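Local coordinates for protein possible galactose mutarotase (Streptomyces platensis subsp. rosaceus, PDB 4RNL) that is of unconfirmed function but belongs to the aldose 1-epimerase family and probably interconverts the alpha and beta anomers of galactose or a related aldose, at residues Y241-L247 with P277-T283; V82-A86 with T175-T180. All coordinates share one frame; numbering follows the deposited sequence.

Contact 1 (Y241-L247 with P277-T283)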
loop_
_atom_site.group_PDB
_atom_site.type_symbol
_atom_site.label_atom_id
_atom_site.label_comp_id
_atom_site.label_asym_id
_atom_site.label_seq_id
_atom_site.Cartn_x
_atom_site.Cartn_y
_atom_site.Cartn_z
ATOM N N TYR A 241 -1.067 -15.851 2.046
ATOM C CA TYR A 241 -2.183 -15.171 1.396
ATOM C C TYR A 241 -1.673 -14.229 0.322
ATOM O O TYR A 241 -0.576 -13.674 0.426
ATOM C CB TYR A 241 -3.023 -14.381 2.422
ATOM C CG TYR A 241 -3.715 -15.270 3.430
ATOM C CD1 TYR A 241 -4.972 -15.799 3.162
ATOM C CD2 TYR A 241 -3.108 -15.586 4.638
ATOM C CE1 TYR A 241 -5.610 -16.633 4.072
ATOM C CE2 TYR A 241 -3.736 -16.420 5.564
ATOM C CZ TYR A 241 -4.988 -16.938 5.269
ATOM O OH TYR A 241 -5.622 -17.763 6.178
ATOM N N ASP A 242 -2.474 -14.065 -0.722
ATOM C CA ASP A 242 -2.281 -13.011 -1.704
ATOM C C ASP A 242 -3.661 -12.797 -2.295
ATOM O O ASP A 242 -3.919 -13.138 -3.452
ATOM C CB ASP A 242 -1.281 -13.441 -2.776
ATOM C CG ASP A 242 -0.930 -12.313 -3.731
ATOM O OD1 ASP A 242 -1.359 -11.159 -3.484
ATOM O OD2 ASP A 242 -0.218 -12.581 -4.728
ATOM N N HIS A 243 -4.556 -12.269 -1.464
ATOM C CA HIS A 243 -5.988 -12.269 -1.753
ATOM C C HIS A 243 -6.640 -10.964 -1.351
ATOM O O HIS A 243 -6.256 -10.350 -0.353
ATOM C CB HIS A 243 -6.666 -13.406 -0.994
ATOM C CG HIS A 243 -6.250 -14.764 -1.462
ATOM N ND1 HIS A 243 -5.073 -15.357 -1.057
ATOM C CD2 HIS A 243 -6.836 -15.629 -2.320
ATOM C CE1 HIS A 243 -4.963 -16.544 -1.631
ATOM N NE2 HIS A 243 -6.023 -16.735 -2.400
ATOM N N ASN A 244 -7.626 -10.549 -2.143
ATOM C CA ASN A 244 -8.435 -9.382 -1.841
ATOM C C ASN A 244 -9.641 -9.777 -1.000
ATOM O O ASN A 244 -10.338 -10.749 -1.313
ATOM C CB ASN A 244 -8.920 -8.733 -3.149
ATOM C CG ASN A 244 -9.918 -7.607 -2.913
ATOM O OD1 ASN A 244 -9.536 -6.486 -2.563
ATOM N ND2 ASN A 244 -11.203 -7.895 -3.127
ATOM N N PHE A 245 -9.885 -9.014 0.061
ATOM C CA PHE A 245 -11.092 -9.161 0.870
ATOM C C PHE A 245 -12.095 -8.056 0.528
ATOM O O PHE A 245 -11.719 -6.901 0.357
ATOM C CB PHE A 245 -10.723 -9.132 2.363
ATOM C CG PHE A 245 -9.938 -10.335 2.801
ATOM C CD1 PHE A 245 -8.570 -10.414 2.561
ATOM C CD2 PHE A 245 -10.579 -11.417 3.392
ATOM C CE1 PHE A 245 -7.844 -11.533 2.928
ATOM C CE2 PHE A 245 -9.859 -12.543 3.766
ATOM C CZ PHE A 245 -8.499 -12.608 3.531
ATOM N N ALA A 246 -13.369 -8.424 0.411
ATOM C CA ALA A 246 -14.436 -7.451 0.205
ATOM C C ALA A 246 -14.868 -6.927 1.572
ATOM O O ALA A 246 -15.571 -7.607 2.324
ATOM C CB ALA A 246 -15.617 -8.108 -0.528
ATOM N N LEU A 247 -14.434 -5.720 1.901
ATOM C CA LEU A 247 -14.711 -5.153 3.212
ATOM C C LEU A 247 -16.192 -4.888 3.391
ATOM O O LEU A 247 -16.856 -4.388 2.478
ATOM C CB LEU A 247 -13.922 -3.848 3.378
ATOM C CG LEU A 247 -12.419 -4.056 3.201
ATOM C CD1 LEU A 247 -11.674 -2.726 3.293
ATOM C CD2 LEU A 247 -11.912 -5.027 4.258
ATOM N N PRO A 277 -13.139 -0.169 -0.522
ATOM C CA PRO A 277 -14.011 -1.341 -0.395
ATOM C C PRO A 277 -13.249 -2.662 -0.281
ATOM O O PRO A 277 -13.838 -3.713 0.017
ATOM C CB PRO A 277 -14.772 -1.326 -1.720
ATOM C CG PRO A 277 -13.744 -0.786 -2.710
ATOM C CD PRO A 277 -12.998 0.267 -1.928
ATOM N N GLY A 278 -11.954 -2.627 -0.548
ATOM C CA GLY A 278 -11.189 -3.858 -0.585
ATOM C C GLY A 278 -9.876 -3.770 0.166
ATOM O O GLY A 278 -9.360 -2.686 0.457
ATOM N N LEU A 279 -9.331 -4.936 0.483
ATOM C CA LEU A 279 -8.037 -5.005 1.137
ATOM C C LEU A 279 -7.298 -6.214 0.601
ATOM O O LEU A 279 -7.800 -7.330 0.671
ATOM C CB LEU A 279 -8.221 -5.100 2.658
ATOM C CG LEU A 279 -6.982 -5.190 3.558
ATOM C CD1 LEU A 279 -7.286 -4.586 4.922
ATOM C CD2 LEU A 279 -6.576 -6.633 3.764
ATOM N N GLN A 280 -6.100 -5.992 0.073
ATOM C CA GLN A 280 -5.254 -7.102 -0.343
ATOM C C GLN A 280 -4.395 -7.510 0.846
ATOM O O GLN A 280 -3.696 -6.683 1.417
ATOM C CB GLN A 280 -4.343 -6.677 -1.501
ATOM C CG GLN A 280 -3.628 -7.835 -2.194
ATOM C CD GLN A 280 -4.524 -8.568 -3.166
ATOM O OE1 GLN A 280 -5.619 -8.094 -3.498
ATOM N NE2 GLN A 280 -4.078 -9.737 -3.622
ATOM N N LEU A 281 -4.453 -8.781 1.224
ATOM C CA LEU A 281 -3.584 -9.300 2.271
ATOM C C LEU A 281 -2.488 -10.073 1.556
ATOM O O LEU A 281 -2.777 -11.003 0.822
ATOM C CB LEU A 281 -4.377 -10.234 3.193
ATOM C CG LEU A 281 -3.568 -11.029 4.220
ATOM C CD1 LEU A 281 -2.778 -10.092 5.103
ATOM C CD2 LEU A 281 -4.491 -11.906 5.063
ATOM N N TYR A 282 -1.236 -9.673 1.734
ATOM C CA TYR A 282 -0.140 -10.377 1.079
ATOM C C TYR A 282 0.937 -10.699 2.094
ATOM O O TYR A 282 1.434 -9.815 2.785
ATOM C CB TYR A 282 0.433 -9.560 -0.091
ATOM C CG TYR A 282 1.605 -10.254 -0.747
ATOM C CD1 TYR A 282 1.500 -11.571 -1.183
ATOM C CD2 TYR A 282 2.821 -9.597 -0.919
ATOM C CE1 TYR A 282 2.583 -12.226 -1.772
ATOM C CE2 TYR A 282 3.905 -10.233 -1.510
ATOM C CZ TYR A 282 3.777 -11.543 -1.935
ATOM O OH TYR A 282 4.851 -12.171 -2.514
ATOM N N THR A 283 1.289 -11.974 2.189
ATOM C CA THR A 283 2.214 -12.419 3.227
ATOM C C THR A 283 3.666 -12.555 2.770
ATOM O O THR A 283 4.435 -13.269 3.399
ATOM C CB THR A 283 1.745 -13.746 3.864
ATOM O OG1 THR A 283 1.472 -14.702 2.826
ATOM C CG2 THR A 283 0.471 -13.516 4.662
HETATM O O HOH W 1 -5.399 -11.769 -5.416
HETATM O O HOH W 2 -16.576 -4.367 -0.325
#
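D242 and Q280 leave the same face of an antiparallel beta ladder, both with CG anti to the backbone N (chi1 -173° and -168°), and a bend at chi2 (79°) in Q280 carries its NE2 to D242 OD1. The ladder joins strands 242-246 and 278-282 inside the beta-sandwich fold of the galactose mutarotase family. Q280 NE2 donates to D242 OD1 over 3.1 Å, with the carboxylate oxygen lying in the amide plane but itself met from above the carboxylate plane. D242 OD1 also bonds a glycerol, probably from the crystallisation liquor, which may mark a pocket. Q280 OE1 takes a hydrogen bond from Q310. Backbone bonds pair H243 with L281 and F245 with L279 in both directions; the shortest, F245 N to L279 O, spans 2.7 Å.

The reverse face, shared by H243, F245, L279 and L281, is largely apolar. F245 presents the edge of its ring to L281 CB, CE1 standing 3.7 Å from that carbon, while L281 CD2 makes an off-centre CH-pi contact with the Y241 ring. L247 CD2 packs on L279 CB, and L200 and L202 of strand 199-202 help to cover this layer. Where the ladder ends, T283 OG1 accepts a hydrogen bond from Y241 N at 2.9 Å and is also hydrogen-bonded to D285 OD2.

Contact 2 (V82-A86 with T175-T180); sequences VGRYA and TVVNLT
V82 and T180 form an antiparallel hydrogen-bonded pair, one rung in the beta-sandwich of the mutarotase fold, before the first chain turns away through a cis peptide between G83 and R84. V82 N gives T180 O a nearly straight bond of 2.9 Å, whereas the return bond from T180 N to V82 O is weak. Past the turn the backbones meet again around N178: its N donates to R84 O at 3.0 Å and its O accepts from A86 N at 2.8 Å, both donors lying in the respective carbonyl planes. The loop is thus joined to 175-180 on two sides of the cis bond.

N178 also carries the central side-chain contact. The course of the backbone sets its CB over one face of the Y85 ring, 3.9 Å from the centroid in a CH-pi contact, and CG, anti to the backbone N (chi1 -176°), carries ND2 on over the same face, 3.8 Å above the plane and offset toward the rim. The amide and ring planes are 57° apart, so the two groups do not stack flat. ND2 reaches on to A86 O in a weak bond, and OD1 accepts from H311 N. Y85 OH is hydrogen-bonded to S315 N; replacing Y85 with an alanine would probably leave that N-H without this partner and open a gap beside N178 CB and ND2.

G83 CA touches L179 CD2 at 3.7 Å. Farther along, R84 runs past V176 toward T175, its guanidinium held by S139 and G148. T175 OG1, hydrogen-bonded to P147 O, lies at the guanidinium edge, 3.0 Å from R84 NH1.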
loop_
_atom_site.group_PDB
_atom_site.type_symbol
_atom_site.label_atom_id
_atom_site.label_comp_id
_atom_site.label_asym_id
_atom_site.label_seq_id
_atom_site.Cartn_x
_atom_site.Cartn_y
_atom_site.Cartn_z
ATOM N N VAL A 82 1.509 2.986 -4.962
ATOM C CA VAL A 82 1.303 2.175 -6.154
ATOM C C VAL A 82 0.223 2.788 -7.040
ATOM O O VAL A 82 -0.833 3.192 -6.550
ATOM C CB VAL A 82 0.906 0.737 -5.786
ATOM C CG1 VAL A 82 0.532 -0.047 -7.033
ATOM C CG2 VAL A 82 2.052 0.058 -5.053
ATOM N N GLY A 83 0.494 2.864 -8.342
ATOM C CA GLY A 83 -0.462 3.408 -9.305
ATOM C C GLY A 83 0.135 3.264 -10.694
ATOM O O GLY A 83 1.308 2.878 -10.797
ATOM N N ARG A 84 -0.605 3.594 -11.757
ATOM C CA ARG A 84 -1.931 4.217 -11.691
ATOM C C ARG A 84 -3.020 3.242 -11.252
ATOM O O ARG A 84 -4.085 3.651 -10.779
ATOM C CB ARG A 84 -2.293 4.794 -13.076
ATOM C CG ARG A 84 -3.550 5.654 -13.104
ATOM C CD ARG A 84 -3.897 6.128 -14.515
ATOM N NE ARG A 84 -2.840 6.945 -15.125
ATOM C CZ ARG A 84 -3.074 7.859 -16.069
ATOM N NH1 ARG A 84 -4.316 8.084 -16.482
ATOM N NH2 ARG A 84 -2.075 8.561 -16.591
ATOM N N TYR A 85 -2.760 1.950 -11.425
ATOM C CA TYR A 85 -3.741 0.928 -11.048
ATOM C C TYR A 85 -3.077 -0.146 -10.195
ATOM O O TYR A 85 -2.221 -0.894 -10.673
ATOM C CB TYR A 85 -4.467 0.312 -12.270
ATOM C CG TYR A 85 -5.631 -0.549 -11.808
ATOM C CD1 TYR A 85 -5.432 -1.873 -11.442
ATOM C CD2 TYR A 85 -6.910 -0.013 -11.674
ATOM C CE1 TYR A 85 -6.464 -2.646 -10.966
ATOM C CE2 TYR A 85 -7.959 -0.781 -11.203
ATOM C CZ TYR A 85 -7.723 -2.100 -10.847
ATOM O OH TYR A 85 -8.747 -2.885 -10.368
ATOM N N ALA A 86 -3.478 -0.224 -8.931
ATOM C CA ALA A 86 -2.869 -1.178 -8.004
ATOM C C ALA A 86 -3.433 -2.566 -8.249
ATOM O O ALA A 86 -4.629 -2.727 -8.512
ATOM C CB ALA A 86 -3.105 -0.764 -6.565
ATOM N N THR A 175 -10.457 7.619 -17.387
ATOM C CA THR A 175 -9.362 6.722 -17.100
ATOM C C THR A 175 -9.784 5.804 -15.966
ATOM O O THR A 175 -10.904 5.913 -15.473
ATOM C CB THR A 175 -8.093 7.516 -16.722
ATOM O OG1 THR A 175 -6.950 6.659 -16.818
ATOM C CG2 THR A 175 -8.192 8.110 -15.309
ATOM N N VAL A 176 -8.900 4.896 -15.561
ATOM C CA VAL A 176 -9.121 4.124 -14.349
ATOM C C VAL A 176 -8.012 4.474 -13.362
ATOM O O VAL A 176 -6.881 4.769 -13.769
ATOM C CB VAL A 176 -9.159 2.603 -14.608
ATOM C CG1 VAL A 176 -10.335 2.243 -15.507
ATOM C CG2 VAL A 176 -7.849 2.128 -15.235
ATOM N N VAL A 177 -8.357 4.482 -12.073
ATOM C CA VAL A 177 -7.435 4.866 -11.005
ATOM C C VAL A 177 -7.700 3.986 -9.787
ATOM O O VAL A 177 -8.853 3.769 -9.406
ATOM C CB VAL A 177 -7.630 6.331 -10.562
ATOM C CG1 VAL A 177 -6.526 6.725 -9.566
ATOM C CG2 VAL A 177 -7.614 7.264 -11.733
ATOM N N ASN A 178 -6.633 3.489 -9.174
ATOM C CA ASN A 178 -6.735 2.678 -7.965
ATOM C C ASN A 178 -5.396 2.797 -7.254
ATOM O O ASN A 178 -4.457 2.058 -7.563
ATOM C CB ASN A 178 -7.031 1.227 -8.356
ATOM C CG ASN A 178 -7.250 0.300 -7.157
ATOM O OD1 ASN A 178 -7.686 0.717 -6.079
ATOM N ND2 ASN A 178 -6.942 -0.977 -7.353
ATOM N N LEU A 179 -5.281 3.756 -6.336
ATOM C CA LEU A 179 -4.000 4.000 -5.668
ATOM C C LEU A 179 -3.962 3.372 -4.284
ATOM O O LEU A 179 -4.957 3.380 -3.569
ATOM C CB LEU A 179 -3.751 5.499 -5.540
ATOM C CG LEU A 179 -3.942 6.295 -6.828
ATOM C CD1 LEU A 179 -3.715 7.775 -6.593
ATOM C CD2 LEU A 179 -2.993 5.783 -7.888
ATOM N N THR A 180 -2.813 2.834 -3.895
ATOM C CA THR A 180 -2.694 2.248 -2.562
ATOM C C THR A 180 -1.283 2.454 -2.069
ATOM O O THR A 180 -0.421 2.919 -2.815
ATOM C CB THR A 180 -3.003 0.732 -2.550
ATOM O OG1 THR A 180 -3.132 0.279 -1.192
ATOM C CG2 THR A 180 -1.893 -0.063 -3.231
#

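In the fold
Both contacts are buried, yet they stand differently to the seven-stranded antiparallel sheet. Contact 1 joins two adjacent inner strands; contact 2 enters the sheet only at its V82-T180 end, on the outermost strand 81-82, and otherwise runs through loop and strand 175-176, which pairs elsewhere with 325-326. Their centres lie about 16 Å apart, and they do not touch. Strand 305-310 runs between 180-185 and 278-282, and its Q310 is met by Q280 in contact 1 and by N178 in contact 2. Regular paired backbone bonds dominate contact 1, with one polar and one largely apolar face. In contact 2 a cis peptide interrupts the bonding, and an asparagine packs against a tyrosine ring face.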